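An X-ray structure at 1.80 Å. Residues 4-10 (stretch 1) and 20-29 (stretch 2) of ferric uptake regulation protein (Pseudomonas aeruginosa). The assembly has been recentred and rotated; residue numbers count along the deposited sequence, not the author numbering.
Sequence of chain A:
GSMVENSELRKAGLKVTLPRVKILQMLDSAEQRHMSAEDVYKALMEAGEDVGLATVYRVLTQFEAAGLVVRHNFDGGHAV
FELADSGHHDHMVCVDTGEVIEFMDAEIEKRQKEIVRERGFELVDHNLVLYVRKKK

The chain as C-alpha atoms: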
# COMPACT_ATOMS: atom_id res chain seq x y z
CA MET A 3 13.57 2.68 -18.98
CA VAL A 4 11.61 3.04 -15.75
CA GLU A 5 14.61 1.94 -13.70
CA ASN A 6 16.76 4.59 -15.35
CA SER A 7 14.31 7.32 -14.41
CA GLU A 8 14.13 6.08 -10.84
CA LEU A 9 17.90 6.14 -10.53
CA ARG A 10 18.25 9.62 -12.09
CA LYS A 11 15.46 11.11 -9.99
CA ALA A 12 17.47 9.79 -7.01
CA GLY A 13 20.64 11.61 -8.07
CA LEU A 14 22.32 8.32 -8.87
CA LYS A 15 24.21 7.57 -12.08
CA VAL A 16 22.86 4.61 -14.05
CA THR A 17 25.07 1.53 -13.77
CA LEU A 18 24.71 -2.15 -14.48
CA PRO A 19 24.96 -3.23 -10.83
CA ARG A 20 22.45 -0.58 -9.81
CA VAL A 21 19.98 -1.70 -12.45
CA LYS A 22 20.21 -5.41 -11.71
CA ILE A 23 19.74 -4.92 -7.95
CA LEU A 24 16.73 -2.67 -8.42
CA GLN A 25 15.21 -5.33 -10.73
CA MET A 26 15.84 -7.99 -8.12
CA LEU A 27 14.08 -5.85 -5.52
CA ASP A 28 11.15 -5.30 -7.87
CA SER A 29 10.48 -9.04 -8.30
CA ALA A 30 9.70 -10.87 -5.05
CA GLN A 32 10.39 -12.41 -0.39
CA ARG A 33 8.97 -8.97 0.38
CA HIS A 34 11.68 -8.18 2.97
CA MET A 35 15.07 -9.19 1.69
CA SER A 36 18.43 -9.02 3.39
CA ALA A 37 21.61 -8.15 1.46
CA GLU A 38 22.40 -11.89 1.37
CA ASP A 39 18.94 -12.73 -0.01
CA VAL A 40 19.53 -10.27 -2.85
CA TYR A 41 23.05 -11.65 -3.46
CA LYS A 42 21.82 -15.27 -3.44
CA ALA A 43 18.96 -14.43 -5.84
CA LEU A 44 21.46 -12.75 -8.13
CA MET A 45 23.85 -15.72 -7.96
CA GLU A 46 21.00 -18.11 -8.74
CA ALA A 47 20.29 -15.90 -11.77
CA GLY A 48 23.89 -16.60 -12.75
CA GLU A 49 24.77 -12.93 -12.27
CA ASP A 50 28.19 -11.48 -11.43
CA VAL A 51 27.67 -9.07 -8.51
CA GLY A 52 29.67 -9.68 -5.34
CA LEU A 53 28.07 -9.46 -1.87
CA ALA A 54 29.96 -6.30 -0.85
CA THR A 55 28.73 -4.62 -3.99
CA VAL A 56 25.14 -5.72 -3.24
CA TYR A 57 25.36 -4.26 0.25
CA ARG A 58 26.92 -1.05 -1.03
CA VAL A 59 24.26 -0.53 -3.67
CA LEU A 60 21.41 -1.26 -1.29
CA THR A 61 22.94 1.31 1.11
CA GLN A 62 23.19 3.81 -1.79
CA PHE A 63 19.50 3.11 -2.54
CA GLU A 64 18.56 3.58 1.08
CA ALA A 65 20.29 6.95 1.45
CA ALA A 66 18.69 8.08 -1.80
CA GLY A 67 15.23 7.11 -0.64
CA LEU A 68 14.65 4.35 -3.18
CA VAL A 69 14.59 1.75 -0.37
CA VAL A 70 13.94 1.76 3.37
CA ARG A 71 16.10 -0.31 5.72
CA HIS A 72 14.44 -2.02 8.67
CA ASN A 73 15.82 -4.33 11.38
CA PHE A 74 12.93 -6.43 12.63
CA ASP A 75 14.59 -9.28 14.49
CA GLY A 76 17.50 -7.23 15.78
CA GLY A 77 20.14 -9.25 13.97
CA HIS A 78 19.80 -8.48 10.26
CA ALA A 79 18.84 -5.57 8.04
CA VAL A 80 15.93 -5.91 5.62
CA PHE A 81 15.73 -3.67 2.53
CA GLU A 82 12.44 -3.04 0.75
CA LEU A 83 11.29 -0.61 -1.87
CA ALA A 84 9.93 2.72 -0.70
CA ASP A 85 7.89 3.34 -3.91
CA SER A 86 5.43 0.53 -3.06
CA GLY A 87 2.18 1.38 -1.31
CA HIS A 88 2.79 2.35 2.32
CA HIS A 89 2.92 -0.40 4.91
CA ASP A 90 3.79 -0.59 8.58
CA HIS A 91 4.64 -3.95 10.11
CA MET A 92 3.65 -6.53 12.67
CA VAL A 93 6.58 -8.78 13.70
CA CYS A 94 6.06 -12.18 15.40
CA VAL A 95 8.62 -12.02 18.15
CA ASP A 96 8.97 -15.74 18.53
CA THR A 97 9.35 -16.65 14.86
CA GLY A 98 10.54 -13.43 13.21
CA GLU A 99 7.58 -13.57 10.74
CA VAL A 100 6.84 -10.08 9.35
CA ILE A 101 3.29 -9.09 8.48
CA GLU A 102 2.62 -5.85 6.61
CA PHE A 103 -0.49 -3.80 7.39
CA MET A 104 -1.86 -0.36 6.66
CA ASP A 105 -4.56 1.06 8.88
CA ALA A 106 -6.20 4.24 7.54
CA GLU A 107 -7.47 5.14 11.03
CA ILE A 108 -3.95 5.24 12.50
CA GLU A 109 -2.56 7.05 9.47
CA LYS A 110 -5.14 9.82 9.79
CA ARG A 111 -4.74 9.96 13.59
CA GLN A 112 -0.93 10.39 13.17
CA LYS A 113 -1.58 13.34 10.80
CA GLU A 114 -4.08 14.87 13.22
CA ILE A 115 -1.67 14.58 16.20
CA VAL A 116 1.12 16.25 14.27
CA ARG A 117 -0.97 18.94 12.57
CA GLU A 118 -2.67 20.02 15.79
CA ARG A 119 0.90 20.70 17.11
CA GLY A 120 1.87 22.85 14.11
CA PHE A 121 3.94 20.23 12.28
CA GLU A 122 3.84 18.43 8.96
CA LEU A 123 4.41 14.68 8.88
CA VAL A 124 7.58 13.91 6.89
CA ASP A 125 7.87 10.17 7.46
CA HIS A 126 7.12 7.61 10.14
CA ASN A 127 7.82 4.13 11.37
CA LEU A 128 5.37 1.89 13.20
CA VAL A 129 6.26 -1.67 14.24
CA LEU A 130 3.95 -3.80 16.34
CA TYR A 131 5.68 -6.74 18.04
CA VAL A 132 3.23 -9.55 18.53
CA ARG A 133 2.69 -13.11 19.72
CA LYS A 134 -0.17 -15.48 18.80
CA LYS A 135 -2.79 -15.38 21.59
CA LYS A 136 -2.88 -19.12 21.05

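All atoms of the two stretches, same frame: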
# COMPACT_ATOMS: atom_id res chain seq x y z
N VAL A 4 12.16 2.56 -17.01
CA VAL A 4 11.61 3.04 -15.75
C VAL A 4 12.66 3.03 -14.66
O VAL A 4 12.68 3.90 -13.80
CB VAL A 4 10.38 2.19 -15.31
CG1 VAL A 4 10.02 2.46 -13.85
CG2 VAL A 4 9.20 2.51 -16.19
N GLU A 5 13.55 2.04 -14.70
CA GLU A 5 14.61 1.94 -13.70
C GLU A 5 15.57 3.11 -13.86
O GLU A 5 16.05 3.67 -12.88
CB GLU A 5 15.40 0.63 -13.84
CG GLU A 5 14.64 -0.61 -13.40
CD GLU A 5 13.75 -1.17 -14.49
OE1 GLU A 5 13.25 -0.37 -15.30
OE2 GLU A 5 13.55 -2.41 -14.55
N ASN A 6 15.86 3.48 -15.10
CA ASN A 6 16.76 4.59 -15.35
C ASN A 6 16.21 5.87 -14.76
O ASN A 6 16.95 6.62 -14.12
CB ASN A 6 16.98 4.77 -16.86
CG ASN A 6 17.81 3.65 -17.45
OD1 ASN A 6 17.98 2.58 -16.85
ND2 ASN A 6 18.33 3.88 -18.66
N SER A 7 14.92 6.12 -14.95
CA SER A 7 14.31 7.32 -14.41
C SER A 7 14.37 7.31 -12.90
O SER A 7 14.69 8.32 -12.28
CB SER A 7 12.85 7.45 -14.87
OG SER A 7 12.77 7.42 -16.28
N GLU A 8 14.09 6.16 -12.29
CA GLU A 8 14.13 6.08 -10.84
C GLU A 8 15.50 6.42 -10.30
O GLU A 8 15.63 7.16 -9.32
CB GLU A 8 13.73 4.68 -10.38
CG GLU A 8 12.29 4.37 -10.68
CD GLU A 8 11.88 3.03 -10.13
OE1 GLU A 8 12.44 2.02 -10.58
OE2 GLU A 8 11.00 3.00 -9.23
N LEU A 9 16.53 5.89 -10.94
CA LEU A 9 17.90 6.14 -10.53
C LEU A 9 18.30 7.61 -10.72
O LEU A 9 18.94 8.20 -9.85
CB LEU A 9 18.86 5.24 -11.32
CG LEU A 9 18.84 3.74 -10.97
CD1 LEU A 9 19.81 2.99 -11.88
CD2 LEU A 9 19.26 3.54 -9.50
N ARG A 10 17.91 8.21 -11.84
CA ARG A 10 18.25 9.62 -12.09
C ARG A 10 17.53 10.54 -11.11
O ARG A 10 18.15 11.42 -10.52
CB ARG A 10 17.94 9.99 -13.54
CG ARG A 10 18.90 9.30 -14.49
CD ARG A 10 18.50 9.39 -15.94
NE ARG A 10 19.47 8.68 -16.76
CZ ARG A 10 19.16 7.94 -17.81
NH1 ARG A 10 17.90 7.79 -18.18
NH2 ARG A 10 20.13 7.33 -18.49
N ARG A 20 23.59 -1.28 -10.38
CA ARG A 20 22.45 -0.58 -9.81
C ARG A 20 21.15 -1.03 -10.46
O ARG A 20 20.13 -1.21 -9.80
CB ARG A 20 22.63 0.94 -9.90
CG ARG A 20 23.64 1.47 -8.91
CD ARG A 20 23.93 2.96 -9.07
NE ARG A 20 24.95 3.37 -8.11
CZ ARG A 20 25.61 4.53 -8.12
NH1 ARG A 20 25.37 5.45 -9.05
NH2 ARG A 20 26.52 4.76 -7.19
N VAL A 21 21.18 -1.25 -11.77
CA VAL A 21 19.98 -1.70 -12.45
C VAL A 21 19.58 -3.13 -12.09
O VAL A 21 18.40 -3.41 -11.81
CB VAL A 21 20.15 -1.59 -14.00
CG1 VAL A 21 19.02 -2.35 -14.70
CG2 VAL A 21 20.14 -0.13 -14.39
N LYS A 22 20.54 -4.04 -12.05
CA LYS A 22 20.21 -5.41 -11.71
C LYS A 22 19.66 -5.56 -10.28
O LYS A 22 18.72 -6.33 -10.04
CB LYS A 22 21.43 -6.31 -11.93
CG LYS A 22 21.65 -6.64 -13.41
CD LYS A 22 22.87 -7.51 -13.67
CE LYS A 22 22.97 -7.85 -15.17
NZ LYS A 22 21.61 -8.19 -15.72
N ILE A 23 20.22 -4.83 -9.33
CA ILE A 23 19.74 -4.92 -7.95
C ILE A 23 18.33 -4.36 -7.81
O ILE A 23 17.46 -4.93 -7.13
CB ILE A 23 20.76 -4.24 -7.01
CG1 ILE A 23 22.05 -5.07 -7.04
CG2 ILE A 23 20.16 -4.10 -5.59
CD1 ILE A 23 23.27 -4.42 -6.39
N LEU A 24 18.06 -3.23 -8.46
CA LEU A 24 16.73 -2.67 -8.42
C LEU A 24 15.71 -3.65 -9.05
O LEU A 24 14.58 -3.76 -8.59
CB LEU A 24 16.72 -1.33 -9.15
CG LEU A 24 15.47 -0.48 -8.95
CD1 LEU A 24 15.33 -0.10 -7.48
CD2 LEU A 24 15.57 0.79 -9.82
N GLN A 25 16.11 -4.39 -10.08
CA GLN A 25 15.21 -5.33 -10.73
C GLN A 25 14.96 -6.50 -9.79
O GLN A 25 13.84 -7.03 -9.72
CB GLN A 25 15.79 -5.83 -12.06
CG GLN A 25 15.81 -4.77 -13.15
CD GLN A 25 16.60 -5.21 -14.38
OE1 GLN A 25 17.43 -6.12 -14.30
NE2 GLN A 25 16.37 -4.54 -15.51
N MET A 26 16.00 -6.91 -9.07
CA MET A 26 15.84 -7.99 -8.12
C MET A 26 14.86 -7.57 -7.03
O MET A 26 14.00 -8.36 -6.62
CB MET A 26 17.18 -8.37 -7.49
CG MET A 26 17.07 -9.61 -6.63
SD MET A 26 16.30 -10.94 -7.60
CE MET A 26 17.52 -11.15 -8.90
N LEU A 27 14.98 -6.34 -6.56
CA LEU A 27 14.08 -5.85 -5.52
C LEU A 27 12.65 -5.81 -6.03
O LEU A 27 11.71 -6.12 -5.29
CB LEU A 27 14.47 -4.44 -5.09
CG LEU A 27 15.73 -4.37 -4.22
CD1 LEU A 27 16.05 -2.91 -3.91
CD2 LEU A 27 15.49 -5.18 -2.94
N ASP A 28 12.49 -5.40 -7.28
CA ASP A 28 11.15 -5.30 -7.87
C ASP A 28 10.40 -6.63 -7.86
O ASP A 28 9.21 -6.66 -7.52
CB ASP A 28 11.23 -4.76 -9.29
CG ASP A 28 11.58 -3.28 -9.33
OD1 ASP A 28 11.43 -2.60 -8.29
OD2 ASP A 28 12.00 -2.79 -10.40
N SER A 29 11.08 -7.70 -8.25
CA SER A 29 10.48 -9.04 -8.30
C SER A 29 10.67 -9.75 -6.96
O SER A 29 11.80 -9.91 -6.51
CB SER A 29 11.17 -9.88 -9.37
OG SER A 29 11.52 -9.08 -10.48

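The most unusual feature of this contact is a pair of like charges: OE2 of E5 lies 4.4 Å from OD2 of D28, with no hydrogen bond or salt bridge joining the two helices. What holds them is van der Waals packing, carbon against carbon at L9 and L24, with several oxygens against carbon, over a modest 352 Å² of buried surface. The helix axes cross at 107° and come no closer than 10.3 Å, so contact depends on side chains that span the gap.

At one end of the patch, L9 (m, t) points toward the second helix and sets CD1 4.0 Å from CG2 of V21 and 4.0 Å from CB of R20. Leucine suits this buried site because it is apolar and long enough for one methyl to touch both. Compact V21 points sideways yet still offers that methyl. The aliphatic base of R20 serves as an apolar surface, while its guanidinium leads away to hydrogen bonds elsewhere in the structure.

L24, apolar as its buried place requires, also points inward, and its CD2 lies 4.0 Å from CG of E5 and 3.4 Å from OE1 of E8. The bent E5 side chain (m, p) also brings OE2 to 3.6 Å from CG of Q25, whose long side chain starts sideways but ends nearer the first helix. Long, flexible residues suit these partly exposed positions: their carbon chains can pack, though E5 and E8 each also bring a carboxylate oxygen into the contact.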